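Local coordinates for AT-rich interactive domain-containing protein 4 (Arabidopsis thaliana, PDB 6LQF), which probably recognises H3K4me3 histone tails and DNA through its joined PHD finger and ARID domain to regulate transcription, at residues C148-R162 and Y171-S185. Residues are numbered along the deposited sequence; the frame is centred on the assembly and turned at random.
Sequences CGSCGEWAHFGCDRR and YAKTDGLEYVCPNCS. With ZN (zinc ion), chain F; ZN (zinc ion), chain G; nucleotides of chain D.
The backbones of 148-162 and 171-185 come nearest at Cys148 and Val180, CA atoms 4.9 Å apart, where Gly149 N donates an almost straight hydrogen bond to Tyr179 O and Cys181 N donates to Cys148 SG. Four thiolates then join the segments through one zinc ion: Cys148 and Cys151 from the first, Cys181 and Cys184 from the second, each SG 2.3 to 2.4 Å from the zinc ion. This is the Cys4 site of a PHD finger; His156 and Cys159 serve its other zinc ion with Cys134 and Cys137. Beside the Cys4 site, CG of Tyr179 is swung opposite the backbone N (chi1 177°), which carries OH to Asp160 OD2 at 2.7 Å, on the anti side of the carboxylate. Arg162 grips that carboxylate side-on through syn lone pairs, NE to OD1 at 3.0 Å and NH1 to OD2 at 2.7 Å. NH1 also reaches Val180 O at 2.8 Å, NH2 meets Ser185 OG, and Pro182 CA sits over one guanidinium face. A leucine in place of Arg162 would probably leave Asp160 without its countercharge and Val180 O without this donor, the carboxylate less firmly held though OD1 kept its backbone N-H. Farther along, Phe157 CE1 approaches Tyr171 CE2 at 3.5 Å, the rings inclined by 58°. The internal ion pair thus sets carboxylate and guanidinium to reach across, beside the shared zinc ion; Tyr171 and Tyr179 also pack on apolar side chains of the bound peptide.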
loop_
_atom_site.group_PDB
_atom_site.type_symbol
_atom_site.label_atom_id
_atom_site.label_comp_id
_atom_site.label_asym_id
_atom_site.label_seq_id
_atom_site.Cartn_x
_atom_site.Cartn_y
_atom_site.Cartn_z
ATOM N N CYS A 148 13.654 1.039 6.168
ATOM C CA CYS A 148 14.413 1.991 6.962
ATOM C C CYS A 148 13.745 3.336 7.031
ATOM O O CYS A 148 13.520 3.952 6.005
ATOM C CB CYS A 148 15.795 2.109 6.360
ATOM S SG CYS A 148 16.872 3.314 7.276
ATOM N N GLY A 149 13.550 3.825 8.254
ATOM C CA GLY A 149 12.925 5.135 8.450
ATOM C C GLY A 149 13.836 6.287 8.006
ATOM O O GLY A 149 13.363 7.413 7.814
ATOM N N SER A 150 15.122 6.048 7.834
ATOM C CA SER A 150 16.038 7.120 7.484
ATOM C C SER A 150 16.234 7.241 5.959
ATOM O O SER A 150 16.072 8.321 5.378
ATOM C CB SER A 150 17.361 6.836 8.186
ATOM O OG SER A 150 18.374 7.702 7.742
ATOM N N CYS A 151 16.574 6.146 5.293
ATOM C CA CYS A 151 16.875 6.201 3.866
ATOM C C CYS A 151 15.732 5.700 2.985
ATOM O O CYS A 151 15.807 5.881 1.777
ATOM C CB CYS A 151 18.144 5.394 3.533
ATOM S SG CYS A 151 18.046 3.592 3.755
ATOM N N GLY A 152 14.740 5.027 3.577
ATOM C CA GLY A 152 13.591 4.496 2.865
ATOM C C GLY A 152 13.868 3.224 2.056
ATOM O O GLY A 152 12.992 2.788 1.317
ATOM N N GLU A 153 15.054 2.617 2.181
ATOM C CA GLU A 153 15.302 1.361 1.517
ATOM C C GLU A 153 14.773 0.215 2.372
ATOM O O GLU A 153 14.402 0.401 3.542
ATOM C CB GLU A 153 16.778 1.196 1.229
ATOM C CG GLU A 153 17.240 2.192 0.210
ATOM C CD GLU A 153 18.722 2.100 -0.058
ATOM O OE1 GLU A 153 19.393 1.271 0.589
ATOM O OE2 GLU A 153 19.217 2.856 -0.920
ATOM N N TRP A 154 14.756 -0.986 1.797
ATOM C CA TRP A 154 14.196 -2.126 2.464
ATOM C C TRP A 154 15.232 -3.175 2.822
ATOM O O TRP A 154 16.178 -3.330 2.090
ATOM C CB TRP A 154 13.184 -2.806 1.551
ATOM C CG TRP A 154 11.849 -2.074 1.400
ATOM C CD1 TRP A 154 11.489 -1.183 0.444
ATOM C CD2 TRP A 154 10.713 -2.276 2.233
ATOM N NE1 TRP A 154 10.169 -0.792 0.638
ATOM C CE2 TRP A 154 9.664 -1.495 1.704
ATOM C CE3 TRP A 154 10.458 -3.115 3.324
ATOM C CZ2 TRP A 154 8.400 -1.453 2.306
ATOM C CZ3 TRP A 154 9.211 -3.074 3.922
ATOM C CH2 TRP A 154 8.186 -2.303 3.391
ATOM N N ALA A 155 15.077 -3.781 3.982
ATOM C CA ALA A 155 15.996 -4.819 4.446
ATOM C C ALA A 155 15.247 -6.051 4.920
ATOM O O ALA A 155 14.196 -5.953 5.565
ATOM C CB ALA A 155 16.866 -4.281 5.582
ATOM N N HIS A 156 15.757 -7.243 4.636
ATOM C CA HIS A 156 15.259 -8.375 5.385
ATOM C C HIS A 156 15.557 -8.223 6.856
ATOM O O HIS A 156 16.721 -7.974 7.238
ATOM C CB HIS A 156 15.969 -9.684 4.990
ATOM C CG HIS A 156 15.705 -10.127 3.596
ATOM N ND1 HIS A 156 16.675 -10.126 2.618
ATOM C CD2 HIS A 156 14.552 -10.523 2.974
ATOM C CE1 HIS A 156 16.177 -10.622 1.493
ATOM N NE2 HIS A 156 14.877 -10.821 1.672
ATOM N N PHE A 157 14.594 -8.503 7.703
ATOM C CA PHE A 157 14.820 -8.451 9.138
ATOM C C PHE A 157 15.953 -9.386 9.532
ATOM O O PHE A 157 16.804 -9.027 10.373
ATOM C CB PHE A 157 13.524 -8.823 9.857
ATOM C CG PHE A 157 13.551 -8.551 11.320
ATOM C CD1 PHE A 157 13.577 -7.249 11.779
ATOM C CD2 PHE A 157 13.492 -9.593 12.235
ATOM C CE1 PHE A 157 13.598 -6.980 13.154
ATOM C CE2 PHE A 157 13.515 -9.336 13.613
ATOM C CZ PHE A 157 13.564 -8.025 14.061
ATOM N N GLY A 158 15.967 -10.550 8.872
ATOM C CA GLY A 158 16.970 -11.604 9.116
ATOM C C GLY A 158 18.363 -11.228 8.702
ATOM O O GLY A 158 19.340 -11.873 9.147
ATOM N N CYS A 159 18.519 -10.212 7.871
ATOM C CA CYS A 159 19.876 -9.821 7.434
ATOM C C CYS A 159 20.502 -8.790 8.382
ATOM O O CYS A 159 21.650 -8.388 8.208
ATOM C CB CYS A 159 19.875 -9.274 5.995
ATOM S SG CYS A 159 19.711 -10.544 4.679
ATOM N N ASP A 160 19.746 -8.353 9.378
ATOM C CA ASP A 160 20.259 -7.376 10.327
ATOM C C ASP A 160 20.613 -8.163 11.603
ATOM O O ASP A 160 19.739 -8.597 12.325
ATOM C CB ASP A 160 19.219 -6.262 10.579
ATOM C CG ASP A 160 19.777 -5.147 11.403
ATOM O OD1 ASP A 160 20.818 -5.344 12.103
ATOM O OD2 ASP A 160 19.189 -4.045 11.365
ATOM N N ARG A 161 21.898 -8.342 11.865
ATOM C CA ARG A 161 22.305 -9.188 12.999
ATOM C C ARG A 161 22.747 -8.384 14.223
ATOM O O ARG A 161 23.361 -8.924 15.150
ATOM C CB ARG A 161 23.429 -10.143 12.564
ATOM C CG ARG A 161 23.020 -11.137 11.474
ATOM C CD ARG A 161 22.049 -12.199 11.981
ATOM N NE ARG A 161 22.736 -13.145 12.859
ATOM C CZ ARG A 161 22.171 -14.222 13.405
ATOM N NH1 ARG A 161 22.888 -15.018 14.192
ATOM N NH2 ARG A 161 20.895 -14.507 13.169
ATOM N N ARG A 162 22.458 -7.090 14.227
ATOM C CA ARG A 162 22.774 -6.263 15.378
ATOM C C ARG A 162 21.994 -6.678 16.613
ATOM O O ARG A 162 20.805 -6.944 16.549
ATOM C CB ARG A 162 22.495 -4.788 15.052
ATOM C CG ARG A 162 23.479 -4.212 14.048
ATOM C CD ARG A 162 23.097 -2.761 13.676
ATOM N NE ARG A 162 21.772 -2.698 13.053
ATOM C CZ ARG A 162 21.095 -1.578 12.847
ATOM N NH1 ARG A 162 19.905 -1.628 12.306
ATOM N NH2 ARG A 162 21.611 -0.412 13.214
ATOM N N TYR A 171 7.894 -4.408 15.220
ATOM C CA TYR A 171 8.024 -3.470 14.108
ATOM C C TYR A 171 6.741 -3.471 13.271
ATOM O O TYR A 171 6.328 -2.410 12.802
ATOM C CB TYR A 171 9.204 -3.852 13.216
ATOM C CG TYR A 171 10.510 -3.696 13.942
ATOM C CD1 TYR A 171 11.156 -2.476 13.979
ATOM C CD2 TYR A 171 11.066 -4.772 14.630
ATOM C CE1 TYR A 171 12.370 -2.321 14.693
ATOM C CE2 TYR A 171 12.259 -4.612 15.324
ATOM C CZ TYR A 171 12.888 -3.382 15.353
ATOM O OH TYR A 171 14.080 -3.148 16.040
ATOM N N ALA A 172 6.148 -4.653 13.105
ATOM C CA ALA A 172 5.016 -4.770 12.198
ATOM C C ALA A 172 3.675 -4.314 12.769
ATOM O O ALA A 172 2.770 -3.926 11.986
ATOM C CB ALA A 172 4.922 -6.205 11.739
ATOM N N LYS A 173 3.501 -4.369 14.077
ATOM C CA LYS A 173 2.248 -3.922 14.682
ATOM C C LYS A 173 2.018 -2.423 14.428
ATOM O O LYS A 173 2.969 -1.634 14.152
ATOM C CB LYS A 173 2.237 -4.185 16.196
ATOM C CG LYS A 173 3.251 -3.334 16.948
ATOM C CD LYS A 173 3.334 -3.752 18.411
ATOM C CE LYS A 173 4.323 -2.840 19.188
ATOM N NZ LYS A 173 4.526 -3.347 20.590
ATOM N N THR A 174 0.760 -2.005 14.507
ATOM C CA THR A 174 0.477 -0.594 14.264
ATOM C C THR A 174 1.295 0.324 15.199
ATOM O O THR A 174 1.483 0.044 16.386
ATOM C CB THR A 174 -1.034 -0.339 14.410
ATOM O OG1 THR A 174 -1.355 0.976 13.955
ATOM C CG2 THR A 174 -1.498 -0.456 15.838
ATOM N N ASP A 175 1.823 1.386 14.595
ATOM C CA ASP A 175 2.673 2.372 15.275
ATOM C C ASP A 175 3.747 1.660 16.053
ATOM O O ASP A 175 3.994 1.946 17.228
ATOM C CB ASP A 175 1.847 3.258 16.179
ATOM C CG ASP A 175 2.582 4.540 16.534
ATOM O OD1 ASP A 175 3.603 4.848 15.869
ATOM O OD2 ASP A 175 2.131 5.219 17.468
ATOM N N GLY A 176 4.413 0.737 15.373
ATOM C CA GLY A 176 5.451 -0.054 15.994
ATOM C C GLY A 176 6.814 0.621 16.091
ATOM O O GLY A 176 6.962 1.825 15.845
ATOM N N LEU A 177 7.797 -0.171 16.454
ATOM C CA LEU A 177 9.164 0.346 16.678
ATOM C C LEU A 177 9.730 1.058 15.462
ATOM O O LEU A 177 9.477 0.622 14.313
ATOM C CB LEU A 177 10.094 -0.805 17.046
ATOM C CG LEU A 177 9.780 -1.501 18.355
ATOM C CD1 LEU A 177 10.721 -2.730 18.511
ATOM C CD2 LEU A 177 10.012 -0.547 19.511
ATOM N N GLU A 178 10.552 2.090 15.698
ATOM C CA GLU A 178 11.290 2.747 14.626
ATOM C C GLU A 178 12.401 1.803 14.139
ATOM O O GLU A 178 13.055 1.153 14.948
ATOM C CB GLU A 178 11.914 4.072 15.154
ATOM C CG GLU A 178 12.817 4.793 14.200
ATOM C CD GLU A 178 13.586 5.926 14.894
ATOM O OE1 GLU A 178 13.733 5.876 16.130
ATOM O OE2 GLU A 178 14.046 6.850 14.201
ATOM N N TYR A 179 12.598 1.676 12.827
ATOM C CA TYR A 179 13.717 0.907 12.316
ATOM C C TYR A 179 14.684 1.815 11.542
ATOM O O TYR A 179 14.268 2.520 10.644
ATOM C CB TYR A 179 13.234 -0.239 11.417
ATOM C CG TYR A 179 14.403 -0.997 10.835
ATOM C CD1 TYR A 179 15.157 -1.834 11.636
ATOM C CD2 TYR A 179 14.767 -0.861 9.492
ATOM C CE1 TYR A 179 16.264 -2.508 11.115
ATOM C CE2 TYR A 179 15.871 -1.528 8.959
ATOM C CZ TYR A 179 16.623 -2.330 9.793
ATOM O OH TYR A 179 17.734 -3.029 9.331
ATOM N N VAL A 180 15.974 1.749 11.878
ATOM C CA VAL A 180 17.005 2.454 11.128
ATOM C C VAL A 180 18.021 1.419 10.727
ATOM O O VAL A 180 18.519 0.698 11.595
ATOM C CB VAL A 180 17.644 3.578 11.965
ATOM C CG1 VAL A 180 18.820 4.206 11.257
ATOM C CG2 VAL A 180 16.581 4.634 12.295
ATOM N N CYS A 181 18.321 1.335 9.444
ATOM C CA CYS A 181 19.177 0.250 8.922
ATOM C C CYS A 181 20.651 0.395 9.329
ATOM O O CYS A 181 21.041 1.470 9.830
ATOM C CB CYS A 181 19.047 0.211 7.370
ATOM S SG CYS A 181 20.087 1.420 6.449
ATOM N N PRO A 182 21.448 -0.669 9.164
ATOM C CA PRO A 182 22.846 -0.601 9.618
ATOM C C PRO A 182 23.641 0.450 8.850
ATOM O O PRO A 182 24.583 1.018 9.409
ATOM C CB PRO A 182 23.372 -2.017 9.323
ATOM C CG PRO A 182 22.175 -2.902 9.334
ATOM C CD PRO A 182 21.059 -2.029 8.738
ATOM N N ASN A 183 23.349 0.662 7.572
ATOM C CA ASN A 183 24.088 1.669 6.803
ATOM C C ASN A 183 23.814 3.108 7.250
ATOM O O ASN A 183 24.713 3.946 7.185
ATOM C CB ASN A 183 23.795 1.492 5.309
ATOM C CG ASN A 183 24.314 0.167 4.794
ATOM O OD1 ASN A 183 25.083 -0.509 5.497
ATOM N ND2 ASN A 183 23.945 -0.199 3.582
ATOM N N CYS A 184 22.597 3.398 7.717
ATOM C CA CYS A 184 22.220 4.740 8.172
ATOM C C CYS A 184 22.630 5.055 9.602
ATOM O O CYS A 184 22.857 6.209 9.969
ATOM C CB CYS A 184 20.707 4.920 8.080
ATOM S SG CYS A 184 20.101 5.153 6.418
ATOM N N SER A 185 22.685 4.034 10.434
ATOM C CA SER A 185 22.865 4.215 11.866
ATOM C C SER A 185 24.128 4.966 12.233
ATOM O O SER A 185 25.209 4.654 11.739
ATOM C CB SER A 185 22.868 2.852 12.553
ATOM O OG SER A 185 21.532 2.373 12.650
HETATM ZN ZN ZN F . 18.826 3.300 5.980
HETATM ZN ZN ZN G . 18.679 -9.590 2.884
ATOM P P DA D 4 -2.272 -4.626 14.798
ATOM O OP1 DA D 4 -1.299 -3.898 13.919
ATOM O OP2 DA D 4 -3.336 -3.845 15.498
ATOM O "O5'" DA D 4 -3.030 -5.703 13.872
ATOM C "C5'" DA D 4 -2.235 -6.631 13.120
ATOM C "C4'" DA D 4 -3.100 -7.671 12.467
ATOM O "O4'" DA D 4 -3.736 -8.472 13.510
ATOM C "C3'" DA D 4 -4.218 -7.083 11.591
ATOM O "O3'" DA D 4 -4.318 -7.918 10.460
ATOM C "C2'" DA D 4 -5.426 -7.279 12.484
ATOM C "C1'" DA D 4 -5.087 -8.632 13.125
ATOM N N9 DA D 4 -5.843 -8.948 14.308
ATOM C C8 DA D 4 -6.145 -8.158 15.375
ATOM N N7 DA D 4 -6.867 -8.788 16.303
ATOM C C5 DA D 4 -7.025 -10.050 15.790
ATOM C C6 DA D 4 -7.695 -11.211 16.278
ATOM N N6 DA D 4 -8.392 -11.238 17.423
ATOM N N1 DA D 4 -7.695 -12.291 15.504
ATOM C C2 DA D 4 -7.003 -12.287 14.364
ATOM N N3 DA D 4 -6.313 -11.274 13.815
ATOM C C4 DA D 4 -6.364 -10.187 14.597
#